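Local atomic coordinates of putative transcriptional regulator (TetR/AcrR family) (Acinetobacter sp., PDB entry 3KNW), a protein that probably binds DNA through a helix-turn-helix motif and regulates transcription, as a member of the TetR/AcrR family. Residues 170-175 with 194-199. Residues are numbered along the deposited sequence; the frame is centred on the assembly and turned at random.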
ATOM      1  N   TYR A 170      -2.427  11.017   4.517  1.00  9.69           N
ATOM      2  CA  TYR A 170      -2.614   9.610   4.795  1.00 10.90           C
ATOM      3  C   TYR A 170      -2.253   8.702   3.583  1.00 10.10           C
ATOM      4  O   TYR A 170      -1.678   7.639   3.749  1.00 10.17           O
ATOM      5  CB  TYR A 170      -4.008   9.333   5.325  1.00 10.45           C
ATOM      6  CG  TYR A 170      -4.175   7.930   5.822  1.00 13.50           C
ATOM      7  CD1 TYR A 170      -3.812   7.575   7.102  1.00 15.43           C
ATOM      8  CD2 TYR A 170      -4.726   6.960   5.029  1.00 17.21           C
ATOM      9  CE1 TYR A 170      -4.003   6.266   7.582  1.00 15.34           C
ATOM     10  CE2 TYR A 170      -4.911   5.652   5.510  1.00 18.95           C
ATOM     11  CZ  TYR A 170      -4.574   5.333   6.790  1.00 15.54           C
ATOM     12  OH  TYR A 170      -4.746   4.046   7.243  1.00 19.84           O
ATOM     13  N   GLN A 171      -2.535   9.155   2.381  1.00  9.88           N
ATOM     14  CA  GLN A 171      -2.206   8.378   1.211  1.00  9.77           C
ATOM     15  C   GLN A 171      -0.713   8.268   1.044  1.00  9.80           C
ATOM     16  O   GLN A 171      -0.242   7.198   0.786  1.00 11.30           O
ATOM     17  CB  GLN A 171      -2.796   9.004  -0.026  1.00  9.66           C
ATOM     18  CG  GLN A 171      -4.265   8.688  -0.176  1.00  9.42           C
ATOM     19  CD  GLN A 171      -4.938   9.461  -1.268  1.00  7.41           C
ATOM     20  OE1 GLN A 171      -6.141   9.498  -1.347  1.00  7.29           O
ATOM     21  NE2 GLN A 171      -4.170  10.073  -2.103  1.00  9.04           N
HETATM   22  N   MSE A 172       0.022   9.359   1.210  1.00  9.59           N
HETATM   23  CA  MSE A 172       1.483   9.379   1.096  1.00  8.30           C
HETATM   24  C   MSE A 172       2.132   8.540   2.116  1.00  9.63           C
HETATM   25  O   MSE A 172       3.085   7.831   1.796  1.00 10.35           O
HETATM   26  CB  MSE A 172       2.025  10.791   1.184  1.00  8.38           C
HETATM   27  CG  MSE A 172       3.574  10.919   1.239  1.00  8.76           C
HETATM   28 SE   MSE A 172       3.984  12.819   1.352  0.70  3.64          SE
HETATM   29  CE  MSE A 172       3.677  13.109   3.190  1.00  6.72           C
ATOM     30  N   TYR A 173       1.604   8.499   3.345  1.00  9.89           N
ATOM     31  CA  TYR A 173       2.218   7.595   4.332  1.00  8.02           C
ATOM     32  C   TYR A 173       1.993   6.143   4.045  1.00  8.15           C
ATOM     33  O   TYR A 173       2.917   5.353   4.168  1.00  8.18           O
ATOM     34  CB  TYR A 173       1.821   7.938   5.763  1.00  8.57           C
ATOM     35  CG  TYR A 173       2.668   9.068   6.285  1.00  8.62           C
ATOM     36  CD1 TYR A 173       2.504  10.383   5.817  1.00  9.68           C
ATOM     37  CD2 TYR A 173       3.662   8.848   7.214  1.00 11.70           C
ATOM     38  CE1 TYR A 173       3.249  11.436   6.312  1.00  7.03           C
ATOM     39  CE2 TYR A 173       4.426   9.936   7.705  1.00 10.51           C
ATOM     40  CZ  TYR A 173       4.223  11.199   7.226  1.00  8.96           C
ATOM     41  OH  TYR A 173       5.011  12.238   7.705  1.00 13.65           O
ATOM     42  N   LEU A 174       0.799   5.740   3.614  1.00  8.71           N
ATOM     43  CA  LEU A 174       0.583   4.346   3.218  1.00  7.38           C
ATOM     44  C   LEU A 174       1.499   3.929   2.070  1.00  6.43           C
ATOM     45  O   LEU A 174       2.042   2.838   2.056  1.00  5.55           O
ATOM     46  CB  LEU A 174      -0.815   4.154   2.763  1.00  9.27           C
ATOM     47  CG  LEU A 174      -1.893   4.156   3.837  1.00 11.90           C
ATOM     48  CD1 LEU A 174      -3.240   4.194   3.141  1.00 14.43           C
ATOM     49  CD2 LEU A 174      -1.783   2.981   4.725  1.00  6.93           C
ATOM     50  N   GLY A 175       1.731   4.819   1.124  1.00  4.88           N
ATOM     51  CA  GLY A 175       2.559   4.440   0.008  1.00  4.89           C
ATOM     52  C   GLY A 175       4.053   4.380   0.360  1.00  5.71           C
ATOM     53  O   GLY A 175       4.769   3.499  -0.160  1.00  5.50           O
ATOM     54  N   GLU A 194       9.654  14.485   6.241  1.00 13.88           N
ATOM     55  CA  GLU A 194      10.260  15.777   5.907  1.00 13.93           C
ATOM     56  C   GLU A 194       9.300  16.540   5.000  1.00 12.77           C
ATOM     57  O   GLU A 194       9.105  17.715   5.147  1.00 13.05           O
ATOM     58  CB  GLU A 194      11.681  15.602   5.316  1.00 13.25           C
ATOM     59  CG  GLU A 194      12.514  16.894   5.325  1.00 17.94           C
ATOM     60  CD  GLU A 194      12.721  17.527   6.741  1.00 22.71           C
ATOM     61  OE1 GLU A 194      12.956  18.770   6.827  1.00 23.05           O
ATOM     62  OE2 GLU A 194      12.666  16.771   7.756  1.00 24.97           O
ATOM     63  N   SER A 195       8.625  15.826   4.117  1.00 12.80           N
ATOM     64  CA  SER A 195       7.626  16.405   3.260  1.00 12.41           C
ATOM     65  C   SER A 195       6.345  16.912   3.935  1.00 12.51           C
ATOM     66  O   SER A 195       5.820  17.943   3.518  1.00 10.68           O
ATOM     67  CB  SER A 195       7.301  15.407   2.150  1.00 13.03           C
ATOM     68  OG  SER A 195       8.250  15.634   1.112  1.00 13.70           O
ATOM     69  N   THR A 196       5.852  16.206   4.948  1.00 13.40           N
ATOM     70  CA  THR A 196       4.703  16.651   5.694  1.00 16.05           C
ATOM     71  C   THR A 196       4.918  18.081   6.302  1.00 19.01           C
ATOM     72  O   THR A 196       3.946  18.824   6.516  1.00 19.10           O
ATOM     73  CB  THR A 196       4.358  15.668   6.847  1.00 17.08           C
ATOM     74  OG1 THR A 196       4.224  14.334   6.336  1.00 15.17           O
ATOM     75  CG2 THR A 196       3.050  16.088   7.566  1.00 16.01           C
ATOM     76  N   LYS A 197       6.183  18.477   6.528  1.00 20.74           N
ATOM     77  CA  LYS A 197       6.475  19.795   7.060  1.00 22.14           C
ATOM     78  C   LYS A 197       6.284  20.907   6.013  1.00 23.25           C
ATOM     79  O   LYS A 197       5.604  21.884   6.295  1.00 24.89           O
ATOM     80  CB  LYS A 197       7.887  19.858   7.664  1.00 22.42           C
ATOM     81  CG  LYS A 197       8.096  18.967   8.912  1.00 24.00           C
ATOM     82  CD  LYS A 197       9.381  19.405   9.655  1.00 25.99           C
ATOM     83  CE  LYS A 197      10.098  18.251  10.326  1.00 26.74           C
ATOM     84  NZ  LYS A 197      11.532  18.611  10.734  1.00 26.24           N
HETATM   85  N   MSE A 198       6.890  20.801   4.838  1.00 23.21           N
HETATM   86  CA  MSE A 198       6.499  21.669   3.714  1.00 23.55           C
HETATM   87  C   MSE A 198       4.972  21.820   3.600  1.00 22.99           C
HETATM   88  O   MSE A 198       4.438  22.914   3.553  1.00 23.49           O
HETATM   89  CB  MSE A 198       7.011  21.100   2.364  1.00 24.49           C
HETATM   90  CG  MSE A 198       8.444  20.500   2.372  1.00 26.77           C
HETATM   91 SE   MSE A 198       9.348  20.377   0.593  0.70 30.44          SE
HETATM   92  CE  MSE A 198      11.140  20.982   1.128  1.00 28.54           C
HETATM   93  N   MSE A 199       4.257  20.711   3.563  1.00 22.89           N
HETATM   94  CA  MSE A 199       2.826  20.767   3.332  1.00 23.11           C
HETATM   95  C   MSE A 199       2.067  21.524   4.446  1.00 23.24           C
HETATM   96  O   MSE A 199       1.091  22.173   4.169  1.00 23.17           O
HETATM   97  CB  MSE A 199       2.264  19.356   3.200  1.00 23.49           C
HETATM   98  CG  MSE A 199       2.828  18.612   2.021  1.00 23.83           C
HETATM   99 SE   MSE A 199       2.071  16.873   1.816  0.70 21.73          SE
HETATM  100  CE  MSE A 199       2.979  16.464   0.195  1.00 18.46           C
TER
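Tyr-173 and Met-172 reach from helix 162-183 to Thr-196 on helix 187-200, joining the last two helices of the all-helical TetR-type C-terminal domain. The two segments run antiparallel at 168°, but their axes lie 11.4 Å apart, so long side chains must span the gap. Tyrosine suits this place: its rigid ring carries a hydroxyl far from the backbone, and Tyr-173 OH donates a hydrogen bond to Thr-196 OG1 at 2.6 Å. The oxygen sits at the ring edge, in its plane, and the two side chains cross at about a right angle. Thr-196 OG1, beside its own backbone N, also hydrogen-bonds to the carbonyl Ala-192 O one turn earlier, so the buried hydroxyl serves as both acceptor and donor. Leu-95 of helix 87-100 packs against both side chains. Met-172 sends CG off anti to its backbone N (chi1 173°); a bend at chi3 (80°) then brings CE within 3.4 Å of Thr-196 OG1, a van der Waals contact.

The selenium contacts are looser. Met-172 SE lies 4.3 Å from Ser-195 CB, a small group that admits it, while Ser-195 OG bonds to Gln-191 NE2. Ser-195 and the partly exposed Met-199 also pack on Val-168 of the second subunit. Met-199, extended beyond CG, ends with its CE 4.0 Å from Met-172 SE.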